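Local coordinates for protein mRNA export factor MEX67 (Candida albicans, PDB 1Q40) that probably serves in the export of mRNA from the nucleus, through an NTF2-like domain that pairs with the chain of another protein, at residues B[43-48]-B[202-207]; B[71-76]-B[106-111]; B[137-142]-B[182-187]. All coordinates share one frame; numbering follows the deposited sequence.

Contact 1 of 3, residues B[43-48]-B[202-207]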
loop_
_atom_site.group_PDB
_atom_site.type_symbol
_atom_site.label_atom_id
_atom_site.label_comp_id
_atom_site.label_asym_id
_atom_site.label_seq_id
_atom_site.Cartn_x
_atom_site.Cartn_y
_atom_site.Cartn_z
ATOM N N SER B 43 -15.289 11.308 -8.009
ATOM C CA SER B 43 -14.728 10.194 -7.246
ATOM C C SER B 43 -13.939 9.235 -8.146
ATOM O O SER B 43 -14.269 9.067 -9.319
ATOM C CB SER B 43 -15.830 9.421 -6.519
ATOM O OG SER B 43 -16.424 10.211 -5.511
ATOM N N GLN B 44 -12.910 8.613 -7.571
ATOM C CA GLN B 44 -12.002 7.731 -8.305
ATOM C C GLN B 44 -11.833 6.362 -7.619
ATOM O O GLN B 44 -11.714 6.259 -6.383
ATOM C CB GLN B 44 -10.634 8.396 -8.494
ATOM C CG GLN B 44 -10.671 9.675 -9.299
ATOM C CD GLN B 44 -9.308 10.339 -9.405
ATOM O OE1 GLN B 44 -8.493 9.969 -10.249
ATOM N NE2 GLN B 44 -9.062 11.323 -8.554
ATOM N N PHE B 45 -11.859 5.321 -8.446
ATOM C CA PHE B 45 -11.551 3.962 -8.036
ATOM C C PHE B 45 -10.615 3.291 -9.022
ATOM O O PHE B 45 -10.813 3.367 -10.229
ATOM C CB PHE B 45 -12.811 3.107 -7.952
ATOM C CG PHE B 45 -12.533 1.662 -7.640
ATOM C CD1 PHE B 45 -12.173 1.277 -6.358
ATOM C CD2 PHE B 45 -12.638 0.683 -8.634
ATOM C CE1 PHE B 45 -11.906 -0.064 -6.059
ATOM C CE2 PHE B 45 -12.364 -0.653 -8.341
ATOM C CZ PHE B 45 -11.999 -1.022 -7.057
ATOM N N SER B 46 -9.606 2.603 -8.502
ATOM C CA SER B 46 -8.884 1.627 -9.299
ATOM C C SER B 46 -8.402 0.467 -8.438
ATOM O O SER B 46 -8.291 0.572 -7.205
ATOM C CB SER B 46 -7.735 2.278 -10.076
ATOM O OG SER B 46 -6.946 3.129 -9.261
HETATM N N MSE B 47 -8.179 -0.661 -9.105
HETATM C CA MSE B 47 -7.713 -1.888 -8.481
HETATM C C MSE B 47 -6.384 -2.305 -9.120
HETATM O O MSE B 47 -6.211 -2.201 -10.342
HETATM C CB MSE B 47 -8.771 -2.994 -8.635
HETATM C CG MSE B 47 -8.379 -4.349 -8.047
HETATM SE SE MSE B 47 -7.383 -5.468 -9.323
HETATM C CE MSE B 47 -8.590 -5.421 -10.799
ATOM N N GLN B 48 -5.451 -2.753 -8.284
ATOM C CA GLN B 48 -4.118 -3.197 -8.732
ATOM C C GLN B 48 -3.815 -4.596 -8.184
ATOM O O GLN B 48 -4.157 -4.906 -7.046
ATOM C CB GLN B 48 -3.046 -2.159 -8.292
ATOM C CG GLN B 48 -2.982 -1.880 -6.765
ATOM C CD GLN B 48 -1.959 -0.799 -6.362
ATOM O OE1 GLN B 48 -0.797 -0.851 -6.765
ATOM N NE2 GLN B 48 -2.399 0.165 -5.562
ATOM N N ASP B 202 -10.479 5.682 -3.819
ATOM C CA ASP B 202 -10.653 4.306 -3.378
ATOM C C ASP B 202 -9.681 3.446 -4.193
ATOM O O ASP B 202 -9.851 3.328 -5.406
ATOM C CB ASP B 202 -12.098 3.916 -3.645
ATOM C CG ASP B 202 -12.470 2.545 -3.130
ATOM O OD1 ASP B 202 -11.590 1.748 -2.740
ATOM O OD2 ASP B 202 -13.664 2.171 -3.110
ATOM N N THR B 203 -8.654 2.888 -3.535
ATOM C CA THR B 203 -7.675 2.016 -4.193
ATOM C C THR B 203 -7.653 0.651 -3.515
ATOM O O THR B 203 -7.464 0.563 -2.302
ATOM C CB THR B 203 -6.241 2.632 -4.197
ATOM O OG1 THR B 203 -5.863 3.092 -2.887
ATOM C CG2 THR B 203 -6.197 3.883 -5.018
ATOM N N LEU B 204 -7.830 -0.402 -4.314
ATOM C CA LEU B 204 -7.869 -1.773 -3.839
ATOM C C LEU B 204 -6.655 -2.489 -4.402
ATOM O O LEU B 204 -6.450 -2.486 -5.608
ATOM C CB LEU B 204 -9.132 -2.472 -4.350
ATOM C CG LEU B 204 -9.300 -3.972 -4.072
ATOM C CD1 LEU B 204 -9.205 -4.298 -2.588
ATOM C CD2 LEU B 204 -10.620 -4.451 -4.620
ATOM N N LEU B 205 -5.861 -3.099 -3.521
ATOM C CA LEU B 205 -4.717 -3.902 -3.908
ATOM C C LEU B 205 -5.009 -5.370 -3.597
ATOM O O LEU B 205 -5.371 -5.706 -2.471
ATOM C CB LEU B 205 -3.457 -3.445 -3.173
ATOM C CG LEU B 205 -2.142 -4.088 -3.674
ATOM C CD1 LEU B 205 -1.006 -3.114 -3.579
ATOM C CD2 LEU B 205 -1.766 -5.348 -2.888
ATOM N N ILE B 206 -4.831 -6.223 -4.605
ATOM C CA ILE B 206 -5.098 -7.664 -4.529
ATOM C C ILE B 206 -3.773 -8.416 -4.630
ATOM O O ILE B 206 -2.960 -8.129 -5.510
ATOM C CB ILE B 206 -6.030 -8.073 -5.693
ATOM C CG1 ILE B 206 -7.362 -7.304 -5.623
ATOM C CG2 ILE B 206 -6.273 -9.585 -5.704
ATOM C CD1 ILE B 206 -8.225 -7.637 -4.395
ATOM N N ARG B 207 -3.564 -9.367 -3.721
ATOM C CA ARG B 207 -2.316 -10.114 -3.600
ATOM C C ARG B 207 -2.568 -11.549 -3.070
ATOM O O ARG B 207 -3.691 -11.882 -2.634
ATOM C CB ARG B 207 -1.311 -9.345 -2.721
ATOM C CG ARG B 207 -1.849 -8.904 -1.364
ATOM C CD ARG B 207 -0.889 -8.052 -0.555
ATOM N NE ARG B 207 -1.488 -7.571 0.686
ATOM C CZ ARG B 207 -1.444 -8.220 1.847
ATOM N NH1 ARG B 207 -2.024 -7.687 2.915
ATOM N NH2 ARG B 207 -0.841 -9.402 1.951
#
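The phenyl ring of F45 overlaps the side chain of D202, the carboxylate CG of D202 standing 3.5 Å from F45 CD1 while ring and carboxylate planes are turned 76° apart. The two residues are paired in the parallel ladder between strands 44-49 and 198-208 in the curved sheet of an NTF2-like fold, and the short strand axes diverge by only 14°. The charge of D202 is met elsewhere: OD2 is salt-bridged to R185 and hydrogen-bonded to Y39. Beyond it, F45 CE1 reaches L204 CB, and the same ring meets F104 of helix 96-105 edge-to-face. M47, a selenomethionine, continues this face. Its CG lies anti to the backbone N (chi1 178°), and there it touches both L204 CD2, at 4.1 Å, and I206 CG1, before the chain bends away toward the loop at N76. The other face carries S46, Q48, T203 and L205 and is turned to the chain of another protein. S46 OG bonds an acidic side chain of that chain, and both amide atoms of Q48 find partners on it, a polar side chain for OE1 and backbone for NE2. Within the pair, Q48 CD passes obliquely by L205 CD1, at 3.7 Å. The ladder beneath is regular: D202 O accepts from S46 N, and S46 O in turn accepts from L204 N. L204 O then receives Q48 N at 2.9 Å, and the next bond runs from I206 N to Q48 O, also 2.9 Å.

Contact 2 of 3, residues B[71-76]-B[106-111]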
loop_
_atom_site.group_PDB
_atom_site.type_symbol
_atom_site.label_atom_id
_atom_site.label_comp_id
_atom_site.label_asym_id
_atom_site.label_seq_id
_atom_site.Cartn_x
_atom_site.Cartn_y
_atom_site.Cartn_z
ATOM N N GLY B 71 -6.684 -14.573 -12.782
ATOM C CA GLY B 71 -7.434 -14.409 -14.025
ATOM C C GLY B 71 -8.589 -13.416 -14.079
ATOM O O GLY B 71 -8.763 -12.743 -15.084
ATOM N N TYR B 72 -9.383 -13.308 -13.016
ATOM C CA TYR B 72 -10.496 -12.343 -12.994
ATOM C C TYR B 72 -10.057 -10.880 -12.812
ATOM O O TYR B 72 -10.811 -9.960 -13.121
ATOM C CB TYR B 72 -11.496 -12.701 -11.888
ATOM C CG TYR B 72 -12.468 -13.809 -12.257
ATOM C CD1 TYR B 72 -12.642 -14.916 -11.434
ATOM C CD2 TYR B 72 -13.206 -13.743 -13.434
ATOM C CE1 TYR B 72 -13.529 -15.943 -11.781
ATOM C CE2 TYR B 72 -14.088 -14.758 -13.792
ATOM C CZ TYR B 72 -14.251 -15.848 -12.958
ATOM O OH TYR B 72 -15.136 -16.829 -13.324
ATOM N N TYR B 73 -8.837 -10.684 -12.320
ATOM C CA TYR B 73 -8.318 -9.384 -11.912
ATOM C C TYR B 73 -7.335 -8.734 -12.889
ATOM O O TYR B 73 -7.179 -7.504 -12.895
ATOM C CB TYR B 73 -7.582 -9.563 -10.597
ATOM C CG TYR B 73 -8.443 -10.044 -9.457
ATOM C CD1 TYR B 73 -9.096 -9.136 -8.636
ATOM C CD2 TYR B 73 -8.600 -11.394 -9.196
ATOM C CE1 TYR B 73 -9.895 -9.553 -7.584
ATOM C CE2 TYR B 73 -9.402 -11.836 -8.117
ATOM C CZ TYR B 73 -10.029 -10.907 -7.314
ATOM O OH TYR B 73 -10.828 -11.286 -6.255
ATOM N N LEU B 74 -6.668 -9.545 -13.702
ATOM C CA LEU B 74 -5.508 -9.075 -14.454
ATOM C C LEU B 74 -5.825 -8.039 -15.515
ATOM O O LEU B 74 -5.053 -7.099 -15.700
ATOM C CB LEU B 74 -4.771 -10.242 -15.116
ATOM C CG LEU B 74 -4.026 -11.184 -14.191
ATOM C CD1 LEU B 74 -3.529 -12.364 -14.999
ATOM C CD2 LEU B 74 -2.877 -10.484 -13.525
ATOM N N ASN B 75 -6.927 -8.202 -16.236
ATOM C CA ASN B 75 -7.219 -7.257 -17.325
ATOM C C ASN B 75 -7.517 -5.854 -16.809
ATOM O O ASN B 75 -7.220 -4.863 -17.474
ATOM C CB ASN B 75 -8.375 -7.731 -18.199
ATOM C CG ASN B 75 -8.521 -6.887 -19.451
ATOM O OD1 ASN B 75 -7.554 -6.685 -20.193
ATOM N ND2 ASN B 75 -9.719 -6.368 -19.679
ATOM N N ASN B 76 -8.093 -5.778 -15.614
ATOM C CA ASN B 76 -8.436 -4.506 -15.008
ATOM C C ASN B 76 -7.408 -3.958 -14.014
ATOM O O ASN B 76 -7.624 -2.885 -13.448
ATOM C CB ASN B 76 -9.800 -4.625 -14.339
ATOM C CG ASN B 76 -10.928 -4.774 -15.353
ATOM O OD1 ASN B 76 -10.785 -4.383 -16.514
ATOM N ND2 ASN B 76 -12.042 -5.354 -14.925
ATOM N N GLN B 106 -17.192 -6.355 -11.988
ATOM C CA GLN B 106 -16.178 -7.237 -12.569
ATOM C C GLN B 106 -15.202 -7.840 -11.554
ATOM O O GLN B 106 -14.260 -8.541 -11.927
ATOM C CB GLN B 106 -15.383 -6.482 -13.634
ATOM C CG GLN B 106 -16.225 -6.001 -14.809
ATOM C CD GLN B 106 -15.435 -5.104 -15.733
ATOM O OE1 GLN B 106 -14.505 -5.556 -16.399
ATOM N NE2 GLN B 106 -15.771 -3.830 -15.744
ATOM N N LEU B 107 -15.418 -7.564 -10.278
ATOM C CA LEU B 107 -14.630 -8.170 -9.218
ATOM C C LEU B 107 -15.415 -9.376 -8.651
ATOM O O LEU B 107 -16.631 -9.292 -8.455
ATOM C CB LEU B 107 -14.322 -7.142 -8.126
ATOM C CG LEU B 107 -13.345 -6.027 -8.551
ATOM C CD1 LEU B 107 -13.352 -4.876 -7.567
ATOM C CD2 LEU B 107 -11.944 -6.560 -8.709
ATOM N N PRO B 108 -14.741 -10.502 -8.425
ATOM C CA PRO B 108 -15.416 -11.664 -7.825
ATOM C C PRO B 108 -16.188 -11.301 -6.544
ATOM O O PRO B 108 -15.791 -10.405 -5.784
ATOM C CB PRO B 108 -14.264 -12.629 -7.546
ATOM C CG PRO B 108 -13.232 -12.291 -8.601
ATOM C CD PRO B 108 -13.335 -10.796 -8.767
ATOM N N LYS B 109 -17.308 -11.984 -6.345
ATOM C CA LYS B 109 -18.143 -11.812 -5.161
ATOM C C LYS B 109 -17.442 -12.422 -3.961
ATOM O O LYS B 109 -16.786 -13.449 -4.083
ATOM C CB LYS B 109 -19.516 -12.446 -5.395
ATOM C CG LYS B 109 -20.215 -11.851 -6.642
ATOM C CD LYS B 109 -21.660 -12.270 -6.779
ATOM C CE LYS B 109 -22.290 -11.585 -7.978
ATOM N NZ LYS B 109 -23.566 -12.214 -8.356
ATOM N N THR B 110 -17.596 -11.784 -2.803
ATOM C CA THR B 110 -16.748 -12.044 -1.645
ATOM C C THR B 110 -17.514 -12.264 -0.350
ATOM O O THR B 110 -18.694 -11.928 -0.219
ATOM C CB THR B 110 -15.818 -10.835 -1.410
ATOM O OG1 THR B 110 -16.592 -9.622 -1.397
ATOM C CG2 THR B 110 -14.817 -10.662 -2.573
ATOM N N ARG B 111 -16.795 -12.800 0.625
ATOM C CA ARG B 111 -17.183 -12.678 2.018
ATOM C C ARG B 111 -15.950 -12.337 2.861
ATOM O O ARG B 111 -14.955 -13.059 2.848
ATOM C CB ARG B 111 -17.914 -13.924 2.516
ATOM C CG ARG B 111 -17.220 -15.219 2.268
ATOM C CD ARG B 111 -16.641 -15.840 3.527
ATOM N NE ARG B 111 -17.673 -16.401 4.396
ATOM C CZ ARG B 111 -17.438 -16.874 5.616
ATOM N NH1 ARG B 111 -16.205 -16.857 6.120
ATOM N NH2 ARG B 111 -18.438 -17.369 6.339
HETATM O O HOH W 1 -13.477 -9.956 -14.006
HETATM O O HOH W 2 -11.725 -6.918 -12.272
HETATM O O HOH W 3 -13.048 -9.372 -5.299
#
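The ring of Y73 is met obliquely by two residues, L107 CD2 touching Y73 CE1 at 3.8 Å and P108 CD coming to 3.6 Å from Y73 CZ. The Y72 ring also has P108 obliquely beside it, though the nearer approach there is from Y72 CB to P108 CG, 3.7 Å. One proline is thus shared by two consecutive tyrosines. The other flat groups are the amides of N76 and Q106, whose planes stand 82° apart. N76 ND2 donates to Q106 OE1 over 2.9 Å, with OE1 lying almost in the plane of the N76 amide, yet the donor stands well above the carbonyl plane of Q106. The bond is nearly straight at the hydrogen, 166°. Q106 NE2 is hydrogen-bonded to K102 O, so both polar atoms of that amide are held.

Waters bridge the polar atoms of the two segments. One donates to Y72 O and, at 2.6 Å, to Q106 O, joining two carbonyls that could not bond each other; a second accepts from N76 ND2. A third donates to Y73 OH and P108 O, and the same hydroxyl is hydrogen-bonded to E144 of strand 134-146, while P108 O also takes R32. Y73 further packs on M47 and V49 of strand 44-49. Loop 71-76, without regular structure, is in this way laid against the connection from helix 96-105 into strand 109-111, a helix-to-strand passage of the NTF2-like fold.

Contact 3 of 3, residues B[137-142]-B[182-187]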
loop_
_atom_site.group_PDB
_atom_site.type_symbol
_atom_site.label_atom_id
_atom_site.label_comp_id
_atom_site.label_asym_id
_atom_site.label_seq_id
_atom_site.Cartn_x
_atom_site.Cartn_y
_atom_site.Cartn_z
ATOM N N THR B 137 -7.305 3.002 5.825
ATOM C CA THR B 137 -6.674 1.873 5.148
ATOM C C THR B 137 -6.928 0.569 5.908
ATOM O O THR B 137 -6.647 0.465 7.102
ATOM C CB THR B 137 -5.175 2.134 4.976
ATOM O OG1 THR B 137 -4.998 3.215 4.058
ATOM C CG2 THR B 137 -4.470 0.984 4.286
ATOM N N LEU B 138 -7.465 -0.415 5.194
ATOM C CA LEU B 138 -7.798 -1.714 5.743
ATOM C C LEU B 138 -6.924 -2.774 5.089
ATOM O O LEU B 138 -6.686 -2.730 3.883
ATOM C CB LEU B 138 -9.275 -2.019 5.477
ATOM C CG LEU B 138 -9.805 -3.377 5.962
ATOM C CD1 LEU B 138 -9.832 -3.418 7.467
ATOM C CD2 LEU B 138 -11.182 -3.694 5.366
ATOM N N HIS B 139 -6.441 -3.717 5.899
ATOM C CA HIS B 139 -5.616 -4.840 5.447
ATOM C C HIS B 139 -6.249 -6.134 5.926
ATOM O O HIS B 139 -6.710 -6.212 7.060
ATOM C CB HIS B 139 -4.196 -4.764 6.013
ATOM C CG HIS B 139 -3.554 -3.413 5.889
ATOM N ND1 HIS B 139 -2.847 -3.025 4.773
ATOM C CD2 HIS B 139 -3.477 -2.381 6.762
ATOM C CE1 HIS B 139 -2.396 -1.796 4.949
ATOM N NE2 HIS B 139 -2.767 -1.381 6.148
ATOM N N GLY B 140 -6.259 -7.160 5.083
ATOM C CA GLY B 140 -6.813 -8.438 5.487
ATOM C C GLY B 140 -6.900 -9.464 4.380
ATOM O O GLY B 140 -6.067 -9.484 3.470
ATOM N N SER B 141 -7.917 -10.316 4.472
ATOM C CA SER B 141 -8.193 -11.335 3.458
ATOM C C SER B 141 -9.695 -11.545 3.242
ATOM O O SER B 141 -10.518 -11.080 4.026
ATOM C CB SER B 141 -7.526 -12.661 3.851
ATOM O OG SER B 141 -8.015 -13.120 5.113
ATOM N N PHE B 142 -10.042 -12.213 2.146
ATOM C CA PHE B 142 -11.429 -12.588 1.869
ATOM C C PHE B 142 -11.520 -13.938 1.164
ATOM O O PHE B 142 -10.528 -14.448 0.634
ATOM C CB PHE B 142 -12.174 -11.499 1.067
ATOM C CG PHE B 142 -11.536 -11.141 -0.267
ATOM C CD1 PHE B 142 -11.660 -11.975 -1.376
ATOM C CD2 PHE B 142 -10.839 -9.961 -0.414
ATOM C CE1 PHE B 142 -11.067 -11.639 -2.607
ATOM C CE2 PHE B 142 -10.246 -9.620 -1.643
ATOM C CZ PHE B 142 -10.371 -10.456 -2.728
ATOM N N SER B 182 -5.468 -12.057 -0.251
ATOM C CA SER B 182 -5.218 -11.003 0.729
ATOM C C SER B 182 -5.308 -9.676 -0.003
ATOM O O SER B 182 -5.293 -9.634 -1.237
ATOM C CB SER B 182 -3.871 -11.182 1.422
ATOM O OG SER B 182 -3.950 -12.239 2.361
ATOM N N PHE B 183 -5.458 -8.599 0.755
ATOM C CA PHE B 183 -5.677 -7.287 0.167
ATOM C C PHE B 183 -5.413 -6.143 1.137
ATOM O O PHE B 183 -5.368 -6.319 2.365
ATOM C CB PHE B 183 -7.130 -7.169 -0.315
ATOM C CG PHE B 183 -8.104 -6.903 0.796
ATOM C CD1 PHE B 183 -8.466 -5.594 1.122
ATOM C CD2 PHE B 183 -8.624 -7.948 1.541
ATOM C CE1 PHE B 183 -9.338 -5.333 2.175
ATOM C CE2 PHE B 183 -9.517 -7.703 2.601
ATOM C CZ PHE B 183 -9.879 -6.398 2.914
ATOM N N ASP B 184 -5.266 -4.961 0.539
ATOM C CA ASP B 184 -5.237 -3.686 1.236
ATOM C C ASP B 184 -6.130 -2.715 0.471
ATOM O O ASP B 184 -6.124 -2.701 -0.750
ATOM C CB ASP B 184 -3.813 -3.154 1.293
ATOM C CG ASP B 184 -2.791 -4.247 1.598
ATOM O OD1 ASP B 184 -2.499 -4.469 2.808
ATOM O OD2 ASP B 184 -2.241 -4.923 0.685
ATOM N N ARG B 185 -6.891 -1.900 1.185
ATOM C CA ARG B 185 -7.799 -0.966 0.559
ATOM C C ARG B 185 -7.770 0.377 1.288
ATOM O O ARG B 185 -7.924 0.421 2.506
ATOM C CB ARG B 185 -9.214 -1.531 0.571
ATOM C CG ARG B 185 -10.149 -0.838 -0.404
ATOM C CD ARG B 185 -11.469 -1.576 -0.625
ATOM N NE ARG B 185 -12.238 -0.930 -1.680
ATOM C CZ ARG B 185 -13.305 -1.447 -2.275
ATOM N NH1 ARG B 185 -13.926 -0.753 -3.216
ATOM N NH2 ARG B 185 -13.752 -2.644 -1.950
ATOM N N THR B 186 -7.605 1.453 0.524
ATOM C CA THR B 186 -7.479 2.813 1.043
ATOM C C THR B 186 -8.618 3.688 0.531
ATOM O O THR B 186 -8.848 3.776 -0.672
ATOM C CB THR B 186 -6.122 3.411 0.612
ATOM O OG1 THR B 186 -5.064 2.680 1.227
ATOM C CG2 THR B 186 -5.930 4.836 1.141
ATOM N N PHE B 187 -9.320 4.327 1.463
ATOM C CA PHE B 187 -10.386 5.270 1.176
ATOM C C PHE B 187 -9.953 6.677 1.636
ATOM O O PHE B 187 -9.415 6.828 2.728
ATOM C CB PHE B 187 -11.654 4.898 1.953
ATOM C CG PHE B 187 -12.185 3.510 1.676
ATOM C CD1 PHE B 187 -13.142 3.304 0.696
ATOM C CD2 PHE B 187 -11.768 2.426 2.437
ATOM C CE1 PHE B 187 -13.662 2.037 0.454
ATOM C CE2 PHE B 187 -12.275 1.149 2.208
ATOM C CZ PHE B 187 -13.232 0.959 1.217
#
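H139 and D184 face each other across an antiparallel pair of strands, 134-146 and 181-190, in the curved sheet of the NTF2-like fold. D184 OD1 comes to the edge of the imidazole, near its plane, while the carboxylate itself is turned 70° from the ring. The bond from H139 ND1 to D184 OD1 is nearly straight and, at 2.5 Å, very short. H139 NE2 is bonded to E124, so the ring lies between two acids, an environment that may favour a positively charged ring; D184 OD2 forms a salt bridge with R207. On the same face T137 and T186 meet through their hydroxyls, T137 OG1 to T186 OG1 at 2.9 Å, and T186 OG1 also bonds a polar side chain of the chain of another protein.

The aromatic side is built differently. F183 has CG between its backbone N and carbonyl carbon (chi1 78°), and its ring comes down on the backbone of G140, whose N lies over one face, offset toward the rim. L138 CD2 stands at the ring's edge, in plane, 3.9 Å from F183 CZ. F142 meets F183 obliquely, CD2 to CD2 at 3.6 Å, with planes 38° apart. Two hydrogen-bonded pairs hold the strands beneath: L138 N and O both bond R185, the shorter being R185 N to L138 O, and G140 pairs with F183, G140 N reaching F183 O at 3.0 Å.

How the contacts relate
All three contacts belong to one curved sheet and the loop packed against it. Contacts 1 and 3, with centres about 10 Å apart, are joined because strand 198-208 of contact 1 lies next to strand 181-190 of contact 3: L205 N comes to 2.8 Å from D184 O in a probable hydrogen bond, and F45 CE1 lies 3.6 Å from R185 NH1. Contact 2 leans on both. The methyl CE of M47 reaches Y73 O at 3.3 Å, and I206 CG1 approaches the ring of the same tyrosine, while F142 of contact 3 packs against Y73 OH and T110 CG2. Contacts 1 and 3 also offer polar groups to the chain of another protein, which does not touch the segments of contact 2.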